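Local coordinates for acyl-CoA thioesterase II TesB2 (Mycobacterium marinum, PDB 3U0A), which hydrolyses acyl-CoA thioesters, probably those of fatty acids, to release the free acid and coenzyme A, at the interface of chains A and B. Coordinates in Å, arbitrary orientation; residue numbers count along the deposited sequence, not the author numbering. Chains: chain A/B, Acyl-CoA thioesterase II TesB2.

Contact 1 and contact 2 belong to one two-fold interface between the A and B chains, and the centres of their C-alpha atoms lie about 22 Å apart. The same elements serve both. Chain B strand 57-66 gives B:Tyr65 to contact 1 and B:His60 to contact 2; the strand bearing A:Gly107 to A:Ser109 in contact 1 has its chain B copy in contact 2 through B:Gln111; A:Leu221 directly precedes the strand that starts at residue 222. Each contact has a twin with the chains exchanged. The enzyme is a homotetramer, and this pair may be part of it.

Contact 1: the interface of chains A and B. Residues chain A 61-63, 107-109, 226; chain B 63, 65, 222-223.
B:Tyr65 drives its phenol across the interface against A:His63, the two rings edge-to-face with their planes 83° apart. The imidazole turns its ND1-CE1 edge to the tyrosine. Its ND1 sits 2.9 Å from the phenol OH of B:Tyr65, a likely hydrogen bond but a poorly directed one, since ND1 stands above the oxygen, well out of the phenol plane, while the OH lies in the imidazole plane. A:Ser61, two residues back on the same strand, comes in at the edge of the phenol, and its OG hydrogen-bonds to the B:Tyr65 OH at 3.1 Å. Two side chains of one strand therefore hold the phenol oxygen from different directions. Behind its tip runs the backbone of A:Gly107 and A:Ala108, while CB of A:Ser109 packs on CE1 of the tyrosine.

B:Asp222 lies along the neighbouring CE1-NE2 edge of A:His63, its carboxylate turned almost perpendicular to the imidazole. With CG between the backbone N and the carbonyl carbon (chi1 75°), the carboxylate reaches A:Trp226. The indole NE1 of A:Trp226 donates to the syn lone pair of B:Asp222 OD2 at 3.0 Å, fairly straight at 154°. Water 1 joins that same OD2 to A:Ser61 OG, linking the carboxylate to the hydroxyl pair. B:Asp222 is probably the active-site aspartate of the TesB family, and the indole and water would help to orient its carboxylate.

Beside this, the CB atoms of A:His63 and B:His63 pack 3.7 Å apart. All these residues lie on strands: 58-66, 101-111 and 222-227 of chain A meet 57-66 and 222-227 of chain B, in the double hot-dog fold of the TesB family.

Contact 2: the interface of chains A and B. Residues chain A 221, 248, 250, 273, 275; chain B 60, 88-89, 111, 114.
A:Arg250 and A:Arg275 each reach over to a glutamine of chain B, and these two charged-to-amide hydrogen bonds carry the polar side of the contact. NH1 of A:Arg250 donates to the amide oxygen OE1 of B:Gln111 at 2.9 Å, meeting it nearly along the C=O axis (166°), with guanidinium and amide planes almost perpendicular. This oxygen sits out of the A:Arg250 guanidinium plane, and the bond is bent at the hydrogen. A:Arg275 NH2 donates to B:Gln114 OE1 at 3.2 Å; here the bond is straight at the hydrogen and the oxygen lies in the guanidinium plane, but the donor approaches from the flank of the C=O. Within chain B, NE2 of B:Gln111 donates to that same OE1, so the first amide uses its oxygen for one arginine and its nitrogen to steady the acceptor of the other. Two donors on OE1 probably hold the B:Gln114 amide in this orientation.

Waters extend the network. Water 3 joins A:Arg250 NH2 to the backbone oxygen of B:His60, and water 2 joins the carbonyl of A:Gly248 to the backbone N of B:Gln114.

Packing on flat faces comes next. CB of B:His60 lies over one face of the A:Arg250 guanidinium, 3.3 Å above its plane and toward the rim.

The apolar contacts centre on B:Phe89. A:Leu221 packs CD2 on one face of the ring, 3.9 Å from B:Phe89 CE1 and opposite the face covered by B:Gln111 CG. At the ring's tip, little off its plane, A:Leu273 has CG anti to the backbone N (chi1 -171°), which helps bring its methyl CD1 to 3.7 Å from B:Phe89 CZ.

Contact 1: the interface of chains A and B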
# COMPACT_ATOMS: atom_id res chain seq x y z
N SER A 61 -0.91 6.61 -7.96
CA SER A 61 -1.07 5.53 -7.00
C SER A 61 -2.31 4.72 -7.27
O SER A 61 -3.15 5.15 -8.00
CB SER A 61 -1.02 6.02 -5.55
OG SER A 61 -2.15 6.77 -5.21
N LEU A 62 -2.36 3.51 -6.73
CA LEU A 62 -3.54 2.68 -6.79
C LEU A 62 -3.46 1.67 -5.72
O LEU A 62 -2.36 1.33 -5.27
CB LEU A 62 -3.73 2.01 -8.15
CG LEU A 62 -2.69 1.02 -8.65
CD1 LEU A 62 -2.78 -0.27 -7.85
CD2 LEU A 62 -2.87 0.76 -10.15
N HIS A 63 -4.63 1.24 -5.27
CA HIS A 63 -4.75 0.25 -4.22
C HIS A 63 -5.90 -0.61 -4.66
O HIS A 63 -6.88 -0.10 -5.13
CB HIS A 63 -5.09 0.87 -2.86
CG HIS A 63 -4.17 2.02 -2.39
ND1 HIS A 63 -4.24 3.28 -2.90
CD2 HIS A 63 -3.21 2.09 -1.34
CE1 HIS A 63 -3.33 4.09 -2.27
NE2 HIS A 63 -2.72 3.36 -1.31
N GLY A 107 -8.92 1.46 -6.13
CA GLY A 107 -8.88 2.91 -6.21
C GLY A 107 -7.55 3.40 -6.78
O GLY A 107 -6.52 2.74 -6.61
N ALA A 108 -7.59 4.56 -7.44
CA ALA A 108 -6.43 5.18 -8.05
C ALA A 108 -6.50 6.70 -7.97
O ALA A 108 -7.59 7.26 -8.03
CB ALA A 108 -6.26 4.71 -9.49
N SER A 109 -5.33 7.35 -7.88
CA SER A 109 -5.21 8.81 -7.77
C SER A 109 -4.43 9.37 -8.96
O SER A 109 -3.45 8.79 -9.40
CB SER A 109 -4.52 9.21 -6.46
OG SER A 109 -4.68 10.59 -6.14
N TRP A 226 2.75 2.73 -6.42
CA TRP A 226 3.02 4.16 -6.52
C TRP A 226 3.92 4.37 -7.67
O TRP A 226 4.99 3.81 -7.72
CB TRP A 226 3.65 4.67 -5.22
CG TRP A 226 2.72 4.55 -4.01
CD1 TRP A 226 1.84 5.49 -3.51
CD2 TRP A 226 2.59 3.42 -3.11
NE1 TRP A 226 1.19 5.03 -2.41
CE2 TRP A 226 1.57 3.79 -2.13
CE3 TRP A 226 3.18 2.18 -3.03
CZ2 TRP A 226 1.20 2.94 -1.12
CZ3 TRP A 226 2.77 1.32 -1.99
CH2 TRP A 226 1.81 1.70 -1.06
N HIS B 63 -6.67 0.13 3.08
CA HIS B 63 -6.18 1.16 2.16
C HIS B 63 -7.15 2.31 2.14
O HIS B 63 -8.35 2.11 2.10
CB HIS B 63 -6.00 0.71 0.70
CG HIS B 63 -5.38 -0.66 0.47
ND1 HIS B 63 -5.93 -1.58 -0.39
CD2 HIS B 63 -4.20 -1.25 0.95
CE1 HIS B 63 -5.16 -2.70 -0.41
NE2 HIS B 63 -4.11 -2.50 0.42
N TYR B 65 -7.83 6.75 0.76
CA TYR B 65 -7.46 8.07 0.21
C TYR B 65 -8.08 9.21 1.05
O TYR B 65 -9.28 9.21 1.31
CB TYR B 65 -7.89 8.22 -1.26
CG TYR B 65 -7.05 7.43 -2.25
CD1 TYR B 65 -5.75 7.80 -2.53
CD2 TYR B 65 -7.58 6.32 -2.90
CE1 TYR B 65 -4.98 7.07 -3.42
CE2 TYR B 65 -6.82 5.58 -3.78
CZ TYR B 65 -5.52 5.95 -4.06
OH TYR B 65 -4.77 5.21 -4.96
N ASP B 222 -2.72 9.38 1.13
CA ASP B 222 -3.21 8.01 1.22
C ASP B 222 -2.67 7.28 2.44
O ASP B 222 -1.84 7.80 3.16
CB ASP B 222 -3.02 7.23 -0.13
CG ASP B 222 -1.59 6.81 -0.41
OD1 ASP B 222 -0.77 6.82 0.51
OD2 ASP B 222 -1.29 6.40 -1.57
N HIS B 223 -3.21 6.10 2.67
CA HIS B 223 -2.76 5.27 3.75
C HIS B 223 -2.94 3.80 3.47
O HIS B 223 -3.98 3.39 2.97
CB HIS B 223 -3.51 5.64 5.00
CG HIS B 223 -2.70 5.52 6.25
ND1 HIS B 223 -1.56 6.21 6.44
CD2 HIS B 223 -2.90 4.77 7.40
CE1 HIS B 223 -1.05 5.93 7.66
NE2 HIS B 223 -1.86 5.03 8.25
O HOH W 1 -1.65 8.20 -3.28

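Contact 2: the interface of chains A and B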
# COMPACT_ATOMS: atom_id res chain seq x y z
N LEU A 221 -4.13 -11.35 -2.39
CA LEU A 221 -5.18 -10.67 -1.62
C LEU A 221 -5.36 -9.19 -2.03
O LEU A 221 -6.47 -8.67 -2.13
CB LEU A 221 -4.85 -10.78 -0.13
CG LEU A 221 -4.69 -12.19 0.42
CD1 LEU A 221 -4.25 -12.17 1.87
CD2 LEU A 221 -6.01 -12.95 0.29
N GLY A 248 0.10 -16.51 9.85
CA GLY A 248 -1.37 -16.57 9.91
C GLY A 248 -2.02 -16.94 8.59
O GLY A 248 -3.21 -16.65 8.37
N ARG A 250 -0.67 -15.86 5.69
CA ARG A 250 -0.48 -14.72 4.80
C ARG A 250 0.99 -14.48 4.68
O ARG A 250 1.77 -15.01 5.45
CB ARG A 250 -1.21 -13.44 5.33
CG ARG A 250 -2.68 -13.65 5.61
CD ARG A 250 -3.46 -12.34 5.85
NE ARG A 250 -2.84 -11.45 6.81
CZ ARG A 250 -2.72 -11.67 8.10
NH1 ARG A 250 -3.17 -12.77 8.66
NH2 ARG A 250 -2.10 -10.79 8.83
N LEU A 273 -2.28 -14.78 0.09
CA LEU A 273 -2.57 -15.98 0.84
C LEU A 273 -1.37 -16.90 0.74
O LEU A 273 -0.83 -17.06 -0.33
CB LEU A 273 -3.83 -16.67 0.30
CG LEU A 273 -4.40 -17.83 1.12
CD1 LEU A 273 -5.01 -17.33 2.41
CD2 LEU A 273 -5.40 -18.56 0.26
N ARG A 275 -1.26 -20.18 2.76
CA ARG A 275 -1.98 -20.91 3.78
C ARG A 275 -1.80 -22.44 3.75
O ARG A 275 -1.95 -23.09 2.73
CB ARG A 275 -3.47 -20.57 3.67
CG ARG A 275 -4.36 -21.18 4.76
CD ARG A 275 -5.75 -20.61 4.70
NE ARG A 275 -6.39 -21.00 3.44
CZ ARG A 275 -7.47 -20.44 2.90
NH1 ARG A 275 -7.91 -20.93 1.74
NH2 ARG A 275 -8.09 -19.42 3.47
N HIS B 60 -6.64 -7.29 8.92
CA HIS B 60 -5.23 -7.52 8.55
C HIS B 60 -4.68 -6.52 7.56
O HIS B 60 -3.47 -6.44 7.40
CB HIS B 60 -5.05 -8.94 8.03
CG HIS B 60 -5.68 -9.19 6.69
ND1 HIS B 60 -5.10 -8.83 5.53
CD2 HIS B 60 -6.89 -9.77 6.37
CE1 HIS B 60 -5.92 -9.18 4.52
NE2 HIS B 60 -7.01 -9.75 5.04
N SER B 88 -13.37 -17.30 4.90
CA SER B 88 -12.13 -16.96 5.58
C SER B 88 -11.87 -15.45 5.66
O SER B 88 -11.35 -14.98 6.67
CB SER B 88 -10.95 -17.70 4.92
OG SER B 88 -11.28 -19.03 4.68
N PHE B 89 -12.24 -14.72 4.62
CA PHE B 89 -12.04 -13.26 4.56
C PHE B 89 -13.33 -12.50 4.42
O PHE B 89 -14.28 -12.98 3.78
CB PHE B 89 -11.18 -12.92 3.38
CG PHE B 89 -9.82 -13.54 3.44
CD1 PHE B 89 -8.73 -12.80 3.85
CD2 PHE B 89 -9.64 -14.88 3.10
CE1 PHE B 89 -7.48 -13.36 3.88
CE2 PHE B 89 -8.40 -15.46 3.16
CZ PHE B 89 -7.31 -14.69 3.54
N GLN B 111 -9.58 -11.42 8.34
CA GLN B 111 -9.42 -12.87 8.18
C GLN B 111 -9.62 -13.67 9.48
O GLN B 111 -9.25 -13.24 10.56
CB GLN B 111 -8.06 -13.15 7.54
CG GLN B 111 -7.81 -14.58 7.10
CD GLN B 111 -6.32 -14.88 7.03
OE1 GLN B 111 -5.49 -14.08 7.46
NE2 GLN B 111 -5.97 -16.02 6.47
N GLN B 114 -5.89 -18.35 10.94
CA GLN B 114 -5.46 -19.50 10.15
C GLN B 114 -3.95 -19.66 10.19
O GLN B 114 -3.29 -18.88 10.84
CB GLN B 114 -5.99 -19.39 8.72
CG GLN B 114 -7.51 -19.43 8.63
CD GLN B 114 -8.04 -19.25 7.20
OE1 GLN B 114 -7.49 -18.45 6.42
NE2 GLN B 114 -9.11 -19.99 6.85
O HOH W 2 -4.81 -15.55 10.63
O HOH W 3 -1.25 -8.16 7.19